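Local coordinates for CELL division inhibitor (Pyrococcus furiosus, PDB 1G3Q), which probably binds and hydrolyses ATP as a MinD-type cell division inhibitor, here holding ADP and magnesium, at residues G167-Y173 against L193-E199; P143-L148 against R178-P182. All blocks are in the same frame, centred on the assembly; numbering follows the deposited sequence.

Contact 1 (G167-Y173 against L193-E199); sequences GFVLNRY and LLAVIPE. With ADP (adenosine-5'-diphosphate), chain C.
With Arg172 bent at its third torsion (chi3 65°) and Glu199 at its second (chi2 60°), their side chains lie side by side and point the same way. Arg172 NE donates to Glu199 OE1 at 3.0 Å and Arg172 NH2 to Glu199 OE2 at 3.1 Å, a side-on, two-pronged salt bridge. Both oxygens use their syn lone pairs, and the guanidinium and carboxylate planes are 21° apart. Over one face of the guanidinium lie C4 and O4' of ADP. Asn171 reads the adenine: its OD1 accepts from ADP N6 at 2.8 Å and its ND2 donates to ADP N7 at 2.9 Å. Asn171 ND2 also donates to Thr14 O, in the Walker A loop. Pro198 O takes a second bond from ADP N6, at 2.9 Å.

The segments are neighbouring parallel strands of the P-loop NTPase sheet, joined through helix 182-189 as a beta-alpha-beta unit. Phe168 pairs with Leu193 but Leu170 with Val196, consistent with a beta bulge at Leu194-Ala195. Leu194 N bonds Phe168 O at 2.9 Å, while Ala195 N is buried without a partner. Leu193 CD1 sits over one face of the Phe168 ring in a CH-pi contact. On the other sheet face, Val169 CG1 presses tightly on Ile197 CG1 at 3.5 Å.

Contact 2 (P143-L148 against R178-P182); sequences PEISCL and RDIPP
The carbonyl group of Pro143 is met in its own plane by the backbone N of Ile180, which lies on a lone pair of the oxygen at 3.2 Å. The pyrrolidine ring of Pro143 lies alongside Asp179, with the two side chains pointing the same way. CB of Pro143 touches CB of Asp179 at 3.4 Å. The ring also rests on Leu170 and Tyr173 of the adjoining strand. The carboxylate of Asp179 is turned to its own loop, where OD2 accepts from Gly174 N and Ser176 N.

Ile180 keeps CG1 anti to its carbonyl carbon (chi1 -60°) and extends to CD1 (chi2 176°). This carries the methyl to the start of helix 145-160, where Glu144 is the N-cap residue. CD1 of Ile180 meets CD1 of Leu148 tip to tip at 3.4 Å, a tight contact. CD1 of Ile180 also lies 3.9 Å from CB of Ile145. The contact thus joins the first turn of this helix to the loop that leads into helix 182-189.

One backbone hydrogen bond crosses the contact. The other contacts are van der Waals packing. Ile180 O is buried with no polar partner in the model, so the packing here leaves one acceptor unsatisfied.

The two contacts have centres about 10 Å apart and lie on the same side of the chain's centre. Their segments alternate along the chain: 143-148, 167-173, 178-182, 193-199. Helix 145-160 leads into strand 164-173, and the loop after that strand leads through helix 182-189 to strand 193-198, an outermost strand of the sheet within the chain. Contact 1 thus pairs two strands, and contact 2 joins the start of helix 145-160 to the loop before helix 182-189. They touch directly. Pro143 CD packs on the backbone O of Asn171, and Pro182 packs on Leu170 and Leu193. Contact 1 lines the adenine end of the ADP pocket. Contact 2 lies farther from the nucleotide, with the side chain of Pro143 about 9 Å from ADP.

Contact 1 (G167-Y173 against L193-E199)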
loop_
_atom_site.group_PDB
_atom_site.type_symbol
_atom_site.label_atom_id
_atom_site.label_comp_id
_atom_site.label_asym_id
_atom_site.label_seq_id
_atom_site.Cartn_x
_atom_site.Cartn_y
_atom_site.Cartn_z
ATOM N N GLY A 167 -7.531 2.310 10.442
ATOM C CA GLY A 167 -7.581 3.751 10.600
ATOM C C GLY A 167 -7.102 4.388 9.312
ATOM O O GLY A 167 -7.131 3.744 8.262
ATOM N N PHE A 168 -6.652 5.637 9.374
ATOM C CA PHE A 168 -6.188 6.301 8.166
ATOM C C PHE A 168 -4.882 7.069 8.328
ATOM O O PHE A 168 -4.449 7.376 9.441
ATOM C CB PHE A 168 -7.280 7.238 7.628
ATOM C CG PHE A 168 -7.401 8.544 8.373
ATOM C CD1 PHE A 168 -6.901 9.722 7.823
ATOM C CD2 PHE A 168 -8.038 8.604 9.611
ATOM C CE1 PHE A 168 -7.035 10.941 8.488
ATOM C CE2 PHE A 168 -8.178 9.819 10.287
ATOM C CZ PHE A 168 -7.676 10.989 9.724
ATOM N N VAL A 169 -4.260 7.357 7.191
ATOM C CA VAL A 169 -3.014 8.104 7.143
ATOM C C VAL A 169 -3.305 9.402 6.406
ATOM O O VAL A 169 -3.890 9.389 5.321
ATOM C CB VAL A 169 -1.920 7.335 6.360
ATOM C CG1 VAL A 169 -0.672 8.202 6.218
ATOM C CG2 VAL A 169 -1.584 6.031 7.074
ATOM N N LEU A 170 -2.918 10.524 7.003
ATOM C CA LEU A 170 -3.126 11.821 6.373
ATOM C C LEU A 170 -1.810 12.145 5.683
ATOM O O LEU A 170 -0.875 12.639 6.309
ATOM C CB LEU A 170 -3.447 12.888 7.421
ATOM C CG LEU A 170 -3.766 14.291 6.895
ATOM C CD1 LEU A 170 -5.010 14.241 6.014
ATOM C CD2 LEU A 170 -3.987 15.233 8.071
ATOM N N ASN A 171 -1.742 11.856 4.390
ATOM C CA ASN A 171 -0.524 12.083 3.630
ATOM C C ASN A 171 -0.465 13.429 2.915
ATOM O O ASN A 171 -1.491 14.059 2.645
ATOM C CB ASN A 171 -0.335 10.940 2.626
ATOM C CG ASN A 171 0.993 11.013 1.900
ATOM O OD1 ASN A 171 2.023 11.318 2.500
ATOM N ND2 ASN A 171 0.978 10.717 0.604
ATOM N N ARG A 172 0.760 13.861 2.626
ATOM C CA ARG A 172 1.017 15.114 1.932
ATOM C C ARG A 172 0.496 16.332 2.693
ATOM O O ARG A 172 0.023 17.299 2.095
ATOM C CB ARG A 172 0.406 15.050 0.532
ATOM C CG ARG A 172 0.642 13.701 -0.134
ATOM C CD ARG A 172 0.565 13.770 -1.641
ATOM N NE ARG A 172 1.626 14.598 -2.208
ATOM C CZ ARG A 172 1.881 14.687 -3.509
ATOM N NH1 ARG A 172 1.156 13.994 -4.373
ATOM N NH2 ARG A 172 2.852 15.477 -3.947
ATOM N N TYR A 173 0.592 16.283 4.017
ATOM C CA TYR A 173 0.132 17.393 4.838
ATOM C C TYR A 173 1.159 18.518 4.835
ATOM O O TYR A 173 2.347 18.287 5.050
ATOM C CB TYR A 173 -0.115 16.936 6.277
ATOM C CG TYR A 173 -0.645 18.041 7.162
ATOM C CD1 TYR A 173 -1.917 18.574 6.956
ATOM C CD2 TYR A 173 0.140 18.584 8.177
ATOM C CE1 TYR A 173 -2.397 19.625 7.741
ATOM C CE2 TYR A 173 -0.329 19.636 8.967
ATOM C CZ TYR A 173 -1.597 20.150 8.743
ATOM O OH TYR A 173 -2.062 21.185 9.518
ATOM N N LEU A 193 -6.776 8.336 13.430
ATOM C CA LEU A 193 -5.696 8.911 12.639
ATOM C C LEU A 193 -4.443 8.184 13.113
ATOM O O LEU A 193 -3.988 8.391 14.236
ATOM C CB LEU A 193 -5.568 10.411 12.916
ATOM C CG LEU A 193 -4.351 11.118 12.311
ATOM C CD1 LEU A 193 -4.349 10.949 10.798
ATOM C CD2 LEU A 193 -4.381 12.590 12.680
ATOM N N LEU A 194 -3.893 7.323 12.263
ATOM C CA LEU A 194 -2.712 6.553 12.635
ATOM C C LEU A 194 -1.392 7.267 12.387
ATOM O O LEU A 194 -0.391 6.966 13.038
ATOM C CB LEU A 194 -2.714 5.212 11.904
ATOM C CG LEU A 194 -3.963 4.360 12.142
ATOM C CD1 LEU A 194 -3.792 3.018 11.458
ATOM C CD2 LEU A 194 -4.188 4.171 13.637
ATOM N N ALA A 195 -1.384 8.209 11.452
ATOM C CA ALA A 195 -0.160 8.935 11.159
ATOM C C ALA A 195 -0.358 10.072 10.182
ATOM O O ALA A 195 -1.213 10.013 9.295
ATOM C CB ALA A 195 0.900 7.976 10.615
ATOM N N VAL A 196 0.441 11.115 10.366
ATOM C CA VAL A 196 0.415 12.266 9.488
ATOM C C VAL A 196 1.751 12.224 8.765
ATOM O O VAL A 196 2.806 12.309 9.394
ATOM C CB VAL A 196 0.314 13.595 10.274
ATOM C CG1 VAL A 196 0.329 14.769 9.310
ATOM C CG2 VAL A 196 -0.964 13.620 11.101
ATOM N N ILE A 197 1.707 12.047 7.451
ATOM C CA ILE A 197 2.925 12.018 6.648
ATOM C C ILE A 197 2.990 13.388 5.985
ATOM O O ILE A 197 2.146 13.735 5.158
ATOM C CB ILE A 197 2.874 10.927 5.554
ATOM C CG1 ILE A 197 2.538 9.566 6.172
ATOM C CG2 ILE A 197 4.223 10.855 4.832
ATOM C CD1 ILE A 197 3.564 9.055 7.178
ATOM N N PRO A 198 3.993 14.192 6.346
ATOM C CA PRO A 198 4.108 15.524 5.755
ATOM C C PRO A 198 4.522 15.528 4.292
ATOM O O PRO A 198 5.097 14.557 3.794
ATOM C CB PRO A 198 5.153 16.191 6.642
ATOM C CG PRO A 198 6.079 15.045 6.951
ATOM C CD PRO A 198 5.106 13.928 7.279
ATOM N N GLU A 199 4.196 16.616 3.603
ATOM C CA GLU A 199 4.597 16.785 2.212
ATOM C C GLU A 199 6.100 16.930 2.402
ATOM O O GLU A 199 6.553 17.792 3.163
ATOM C CB GLU A 199 4.005 18.077 1.640
ATOM C CG GLU A 199 4.333 18.360 0.175
ATOM C CD GLU A 199 3.843 17.270 -0.759
ATOM O OE1 GLU A 199 2.879 16.564 -0.400
ATOM O OE2 GLU A 199 4.411 17.125 -1.859
HETATM P PB ADP C . -0.760 6.585 -5.609
HETATM O O1B ADP C . -1.292 6.808 -6.937
HETATM O O2B ADP C . -1.797 6.859 -4.602
HETATM O O3B ADP C . -0.075 5.103 -5.325
HETATM P PA ADP C . 1.880 7.510 -5.182
HETATM O O1A ADP C . 2.564 7.024 -6.331
HETATM O O2A ADP C . 2.194 6.791 -3.976
HETATM O O3A ADP C . 0.376 7.606 -5.355
HETATM O "O5'" ADP C . 2.328 8.934 -5.005
HETATM C "C5'" ADP C . 2.176 9.977 -6.043
HETATM C "C4'" ADP C . 3.376 10.848 -6.135
HETATM O "O4'" ADP C . 3.456 11.773 -5.013
HETATM C "C3'" ADP C . 4.686 10.126 -6.111
HETATM O "O3'" ADP C . 5.554 10.634 -7.121
HETATM C "C2'" ADP C . 5.290 10.365 -4.760
HETATM O "O2'" ADP C . 6.714 10.417 -4.714
HETATM C "C1'" ADP C . 4.722 11.644 -4.311
HETATM N N9 ADP C . 4.364 11.679 -2.866
HETATM C C8 ADP C . 3.527 10.874 -2.077
HETATM N N7 ADP C . 3.449 11.202 -0.820
HETATM C C5 ADP C . 4.277 12.298 -0.731
HETATM C C6 ADP C . 4.644 13.136 0.360
HETATM N N6 ADP C . 4.143 12.903 1.574
HETATM N N1 ADP C . 5.529 14.189 0.119
HETATM C C2 ADP C . 6.029 14.407 -1.136
HETATM N N3 ADP C . 5.734 13.658 -2.227
HETATM C C4 ADP C . 4.853 12.616 -1.965
#

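Contact 2 (P143-L148 against R178-P182)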
loop_
_atom_site.group_PDB
_atom_site.type_symbol
_atom_site.label_atom_id
_atom_site.label_comp_id
_atom_site.label_asym_id
_atom_site.label_seq_id
_atom_site.Cartn_x
_atom_site.Cartn_y
_atom_site.Cartn_z
ATOM N N PRO A 143 -5.253 15.941 2.590
ATOM C CA PRO A 143 -6.034 16.932 3.342
ATOM C C PRO A 143 -7.172 17.635 2.592
ATOM O O PRO A 143 -7.552 18.747 2.957
ATOM C CB PRO A 143 -4.968 17.926 3.813
ATOM C CG PRO A 143 -3.710 17.105 3.850
ATOM C CD PRO A 143 -3.828 16.311 2.579
ATOM N N GLU A 144 -7.712 17.002 1.554
ATOM C CA GLU A 144 -8.813 17.590 0.789
ATOM C C GLU A 144 -10.128 16.964 1.234
ATOM O O GLU A 144 -10.241 15.744 1.306
ATOM C CB GLU A 144 -8.631 17.342 -0.710
ATOM C CG GLU A 144 -7.483 18.095 -1.357
ATOM C CD GLU A 144 -7.366 17.791 -2.843
ATOM O OE1 GLU A 144 -7.154 16.609 -3.193
ATOM O OE2 GLU A 144 -7.492 18.731 -3.660
ATOM N N ILE A 145 -11.128 17.796 1.515
ATOM C CA ILE A 145 -12.415 17.279 1.964
ATOM C C ILE A 145 -12.979 16.230 1.008
ATOM O O ILE A 145 -13.474 15.190 1.444
ATOM C CB ILE A 145 -13.457 18.419 2.152
ATOM C CG1 ILE A 145 -14.741 17.854 2.767
ATOM C CG2 ILE A 145 -13.768 19.082 0.815
ATOM C CD1 ILE A 145 -14.533 17.160 4.104
ATOM N N SER A 146 -12.896 16.493 -0.293
ATOM C CA SER A 146 -13.406 15.550 -1.283
ATOM C C SER A 146 -12.643 14.228 -1.215
ATOM O O SER A 146 -13.222 13.152 -1.367
ATOM C CB SER A 146 -13.297 16.147 -2.690
ATOM O OG SER A 146 -11.966 16.543 -2.976
ATOM N N CYS A 147 -11.339 14.311 -0.985
ATOM C CA CYS A 147 -10.522 13.111 -0.895
ATOM C C CYS A 147 -10.864 12.376 0.398
ATOM O O CYS A 147 -10.917 11.151 0.432
ATOM C CB CYS A 147 -9.037 13.476 -0.922
ATOM S SG CYS A 147 -7.937 12.040 -0.985
ATOM N N LEU A 148 -11.105 13.135 1.461
ATOM C CA LEU A 148 -11.454 12.544 2.747
ATOM C C LEU A 148 -12.791 11.809 2.660
ATOM O O LEU A 148 -12.889 10.638 3.032
ATOM C CB LEU A 148 -11.535 13.625 3.828
ATOM C CG LEU A 148 -10.238 14.338 4.214
ATOM C CD1 LEU A 148 -10.550 15.492 5.153
ATOM C CD2 LEU A 148 -9.282 13.354 4.874
ATOM N N ARG A 178 -4.268 25.390 2.578
ATOM C CA ARG A 178 -5.687 25.064 2.586
ATOM C C ARG A 178 -5.935 23.666 3.149
ATOM O O ARG A 178 -7.082 23.241 3.291
ATOM C CB ARG A 178 -6.252 25.154 1.164
ATOM C CG ARG A 178 -5.762 26.364 0.369
ATOM C CD ARG A 178 -5.942 27.671 1.134
ATOM N NE ARG A 178 -7.345 27.980 1.396
ATOM C CZ ARG A 178 -8.249 28.224 0.451
ATOM N NH1 ARG A 178 -7.901 28.197 -0.830
ATOM N NH2 ARG A 178 -9.503 28.501 0.786
ATOM N N ASP A 179 -4.858 22.957 3.472
ATOM C CA ASP A 179 -4.976 21.607 4.011
ATOM C C ASP A 179 -5.773 21.548 5.303
ATOM O O ASP A 179 -5.631 22.399 6.179
ATOM C CB ASP A 179 -3.595 20.999 4.270
ATOM C CG ASP A 179 -2.778 20.845 3.009
ATOM O OD1 ASP A 179 -3.363 20.517 1.957
ATOM O OD2 ASP A 179 -1.548 21.039 3.075
ATOM N N ILE A 180 -6.613 20.527 5.413
ATOM C CA ILE A 180 -7.422 20.321 6.603
ATOM C C ILE A 180 -6.500 19.758 7.680
ATOM O O ILE A 180 -5.857 18.728 7.476
ATOM C CB ILE A 180 -8.555 19.312 6.326
ATOM C CG1 ILE A 180 -9.455 19.842 5.205
ATOM C CG2 ILE A 180 -9.355 19.057 7.594
ATOM C CD1 ILE A 180 -10.545 18.882 4.779
ATOM N N PRO A 181 -6.409 20.433 8.839
ATOM C CA PRO A 181 -5.542 19.945 9.917
ATOM C C PRO A 181 -5.938 18.546 10.386
ATOM O O PRO A 181 -7.107 18.170 10.321
ATOM C CB PRO A 181 -5.708 21.008 11.005
ATOM C CG PRO A 181 -7.091 21.539 10.757
ATOM C CD PRO A 181 -7.123 21.654 9.251
ATOM N N PRO A 182 -4.964 17.760 10.871
ATOM C CA PRO A 182 -5.189 16.392 11.353
ATOM C C PRO A 182 -6.364 16.178 12.307
ATOM O O PRO A 182 -7.169 15.271 12.102
ATOM C CB PRO A 182 -3.845 16.019 11.987
ATOM C CG PRO A 182 -3.251 17.344 12.359
ATOM C CD PRO A 182 -3.584 18.185 11.160
#